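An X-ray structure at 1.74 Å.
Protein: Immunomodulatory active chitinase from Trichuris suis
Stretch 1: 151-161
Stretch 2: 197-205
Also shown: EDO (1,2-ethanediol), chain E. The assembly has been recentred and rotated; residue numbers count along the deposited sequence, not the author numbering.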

# COMPACT_ATOMS: atom_id res chain seq x y z
N ASP A 151 -22.01 -7.48 8.27
CA ASP A 151 -22.67 -8.75 7.95
C ASP A 151 -23.42 -9.29 9.16
O ASP A 151 -23.22 -10.43 9.58
N TRP A 152 -24.29 -8.47 9.73
CA TRP A 152 -25.17 -8.91 10.81
C TRP A 152 -26.24 -9.83 10.23
O TRP A 152 -27.02 -9.41 9.37
N GLU A 153 -26.29 -11.08 10.69
CA GLU A 153 -27.18 -12.09 10.10
C GLU A 153 -28.13 -12.65 11.15
O GLU A 153 -27.83 -13.66 11.79
N TYR A 154 -29.31 -12.03 11.34
CA TYR A 154 -29.81 -10.87 10.59
C TYR A 154 -30.57 -10.00 11.58
O TYR A 154 -31.10 -10.54 12.54
N PRO A 155 -30.65 -8.69 11.33
CA PRO A 155 -31.53 -7.84 12.15
C PRO A 155 -32.96 -8.35 12.10
O PRO A 155 -33.47 -8.72 11.04
N GLU A 156 -33.61 -8.37 13.26
CA GLU A 156 -34.99 -8.79 13.41
C GLU A 156 -35.87 -7.55 13.62
O GLU A 156 -35.40 -6.41 13.58
N SER A 157 -37.16 -7.78 13.84
CA SER A 157 -38.08 -6.66 13.97
C SER A 157 -37.66 -5.75 15.12
O SER A 157 -37.75 -4.52 15.02
N SER A 158 -37.17 -6.34 16.21
CA SER A 158 -36.75 -5.58 17.38
C SER A 158 -35.42 -4.86 17.17
O SER A 158 -34.99 -4.13 18.06
N ASP A 159 -34.79 -5.06 16.02
CA ASP A 159 -33.55 -4.39 15.66
C ASP A 159 -33.71 -3.41 14.51
O ASP A 159 -32.74 -2.74 14.15
N LYS A 160 -34.89 -3.35 13.89
CA LYS A 160 -35.01 -2.63 12.62
C LYS A 160 -34.61 -1.18 12.79
O LYS A 160 -33.86 -0.62 11.98
N GLU A 161 -35.06 -0.52 13.84
CA GLU A 161 -34.70 0.86 14.03
C GLU A 161 -33.26 0.98 14.49
O GLU A 161 -32.58 1.83 14.06
N LYS A 197 -39.31 -12.26 3.92
CA LYS A 197 -39.85 -12.05 5.26
C LYS A 197 -38.81 -11.43 6.18
O LYS A 197 -39.13 -10.55 6.99
N THR A 198 -37.57 -11.89 6.07
CA THR A 198 -36.48 -11.31 6.86
C THR A 198 -36.21 -9.87 6.45
O THR A 198 -35.99 -9.01 7.31
N VAL A 199 -36.25 -9.59 5.15
CA VAL A 199 -36.07 -8.22 4.66
C VAL A 199 -37.15 -7.32 5.23
O VAL A 199 -36.88 -6.22 5.73
N ASP A 200 -38.40 -7.79 5.19
CA ASP A 200 -39.53 -7.02 5.73
C ASP A 200 -39.32 -6.69 7.20
O ASP A 200 -39.58 -5.56 7.63
N ALA A 201 -38.87 -7.66 7.98
CA ALA A 201 -38.82 -7.50 9.43
C ALA A 201 -37.67 -6.60 9.86
O ALA A 201 -37.82 -5.81 10.81
N GLY A 202 -36.52 -6.71 9.19
CA GLY A 202 -35.29 -6.18 9.75
C GLY A 202 -34.68 -4.95 9.10
O GLY A 202 -33.84 -4.29 9.71
N TYR A 203 -35.08 -4.63 7.87
CA TYR A 203 -34.39 -3.64 7.06
C TYR A 203 -35.34 -2.55 6.60
O TYR A 203 -36.32 -2.83 5.90
N ASP A 204 -35.03 -1.30 6.95
CA ASP A 204 -35.71 -0.13 6.40
C ASP A 204 -35.03 0.17 5.07
O ASP A 204 -34.02 0.87 5.00
N VAL A 205 -35.58 -0.39 3.99
CA VAL A 205 -34.84 -0.46 2.73
C VAL A 205 -34.61 0.92 2.12
O VAL A 205 -33.47 1.22 1.73

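What happens at the start of stretch 1, before the two stretches meet? Asp-151 and Glu-153, both m at chi1, direct CA-to-CB away from stretch 2; Glu-153 OE2 instead accepts a hydrogen bond from O1 of the ethanediol, 2.6 Å away, a molecule probably left from the crystallisation liquor. Trp-152 is t, its CA-to-CB bond sideways; its side chain does not reach stretch 2, and its link is through the backbone: water 1 is hydrogen-bonded to Trp-152 O (2.6 Å) and to Tyr-203 OH (2.5 Å).

How do Tyr-154 and Pro-155 fill the contact? Tyr-154, m and preceded by a cis peptide bond, points toward stretch 2. Its CB meets Thr-198 CG2 at 3.8 Å, and its CD1 lies 3.3 Å from Tyr-203 OH. Tyr-203 starts away from stretch 1, but its m side chain brings the ring back against Pro-155, whose CG sits 4.0 Å from the centroid of the Tyr-203 ring, over one face, in a CH-pi contact.

Why does the backbone come so close at Gly-202? With no side chain there, Gly-202 CA reaches Pro-155 O at 3.4 Å in a CA-H...O contact; an ideal CB would clash with that oxygen. Water 2 donates to both Pro-155 O and Thr-198 O.

What do the residues from Glu-156 to Asp-159 contribute? Glu-156 (m) points away, while its N donates to Asp-159 OD2 (3.0 Å), bracing the turn. The Ser-157 CA-to-CB bond points sideways, with chi1 at -148°, between wells; its CA contacts Ala-201 O at 3.3 Å, and water 3 joins its OG to that same oxygen.

How does Lys-160 close the contact? All four chi angles are t, so the extended chain runs along stretch 2, its CE 3.9 Å from Asp-204 CB. No direct hydrogen bond crosses; water 5 accepts weakly from Lys-160 NZ and is hydrogen-bonded to Asp-200 O and Tyr-203 O, while water 4 bridges Lys-160 O, Gly-202 O and Asp-204 N.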

# COMPACT_ATOMS: atom_id res chain seq x y z
CB ASP A 151 -21.64 -9.80 7.48
CG ASP A 151 -20.88 -9.37 6.24
OD1 ASP A 151 -21.25 -8.35 5.62
OD2 ASP A 151 -19.91 -10.08 5.86
CB TRP A 152 -25.78 -7.66 11.46
CG TRP A 152 -26.76 -7.81 12.57
CD1 TRP A 152 -27.41 -8.94 12.99
CD2 TRP A 152 -27.24 -6.75 13.40
NE1 TRP A 152 -28.26 -8.64 14.04
CE2 TRP A 152 -28.17 -7.30 14.31
CE3 TRP A 152 -26.96 -5.38 13.46
CZ2 TRP A 152 -28.83 -6.52 15.27
CZ3 TRP A 152 -27.62 -4.60 14.42
CH2 TRP A 152 -28.54 -5.18 15.31
CB GLU A 153 -26.32 -13.22 9.45
CG GLU A 153 -25.38 -12.69 8.38
CD GLU A 153 -24.58 -13.79 7.67
OE1 GLU A 153 -24.94 -14.99 7.78
OE2 GLU A 153 -23.59 -13.43 7.01
CB TYR A 154 -30.77 -11.30 9.47
CG TYR A 154 -30.12 -12.16 8.43
CD1 TYR A 154 -29.31 -11.61 7.45
CD2 TYR A 154 -30.33 -13.53 8.42
CE1 TYR A 154 -28.70 -12.41 6.49
CE2 TYR A 154 -29.72 -14.34 7.45
CZ TYR A 154 -28.92 -13.77 6.49
OH TYR A 154 -28.32 -14.57 5.53
CB PRO A 155 -31.41 -6.45 11.50
CG PRO A 155 -30.89 -6.70 10.12
CD PRO A 155 -30.01 -7.93 10.24
CB GLU A 156 -35.11 -9.79 14.57
CG GLU A 156 -34.42 -11.12 14.24
CD GLU A 156 -33.98 -11.91 15.47
OE1 GLU A 156 -34.65 -11.85 16.51
OE2 GLU A 156 -32.95 -12.62 15.37
CB SER A 157 -39.51 -7.17 14.17
OG SER A 157 -40.43 -6.26 13.61
CB SER A 158 -36.63 -6.52 18.58
OG SER A 158 -35.71 -7.56 18.28
CB ASP A 159 -32.47 -5.41 15.26
CG ASP A 159 -32.26 -6.51 16.29
OD1 ASP A 159 -31.97 -6.18 17.46
OD2 ASP A 159 -32.39 -7.70 15.91
CB LYS A 160 -36.43 -2.75 12.07
CG LYS A 160 -36.61 -2.13 10.69
CD LYS A 160 -38.05 -2.24 10.21
CE LYS A 160 -38.28 -1.36 8.98
NZ LYS A 160 -39.69 -1.39 8.50
CB GLU A 161 -35.70 1.56 14.96
CG GLU A 161 -36.97 1.98 14.23
CD GLU A 161 -38.20 2.26 15.14
OE1 GLU A 161 -38.05 2.44 16.37
OE2 GLU A 161 -39.32 2.32 14.63
CB LYS A 197 -40.34 -13.37 5.85
CG LYS A 197 -41.29 -14.16 4.97
CD LYS A 197 -42.73 -13.78 5.23
CE LYS A 197 -43.64 -15.01 5.17
NZ LYS A 197 -43.59 -15.70 3.85
CB THR A 198 -35.22 -12.17 6.70
OG1 THR A 198 -35.51 -13.51 7.11
CG2 THR A 198 -34.07 -11.62 7.54
CB VAL A 199 -36.07 -8.19 3.12
CG1 VAL A 199 -36.02 -6.76 2.61
CG2 VAL A 199 -34.93 -9.00 2.56
CB ASP A 200 -40.82 -7.82 5.55
CG ASP A 200 -41.53 -7.48 4.27
OD1 ASP A 200 -40.94 -6.77 3.43
OD2 ASP A 200 -42.69 -7.92 4.10
CB ALA A 201 -38.72 -8.86 10.10
CB TYR A 203 -33.77 -4.29 5.83
CG TYR A 203 -32.78 -5.40 6.08
CD1 TYR A 203 -33.20 -6.72 6.25
CD2 TYR A 203 -31.41 -5.14 6.08
CE1 TYR A 203 -32.28 -7.74 6.45
CE2 TYR A 203 -30.49 -6.16 6.27
CZ TYR A 203 -30.92 -7.46 6.45
OH TYR A 203 -30.00 -8.47 6.64
CB ASP A 204 -35.63 1.05 7.37
CG ASP A 204 -36.49 2.24 6.94
OD1 ASP A 204 -36.61 2.47 5.72
OD2 ASP A 204 -37.02 2.95 7.83
CB VAL A 205 -35.52 -1.42 1.73
CG1 VAL A 205 -34.80 -1.39 0.39
CG2 VAL A 205 -35.52 -2.84 2.28
C1 EDO E . -21.00 -13.59 5.02
O1 EDO E . -21.81 -14.67 5.55
C2 EDO E . -21.54 -13.05 3.69
O2 EDO E . -21.74 -14.14 2.76
O HOH W 1 -27.53 -8.18 7.15
O HOH W 2 -35.57 -9.96 9.99
O HOH W 3 -40.34 -4.69 11.09
O HOH W 4 -33.27 -1.50 9.31
O HOH W 5 -39.09 -3.53 5.87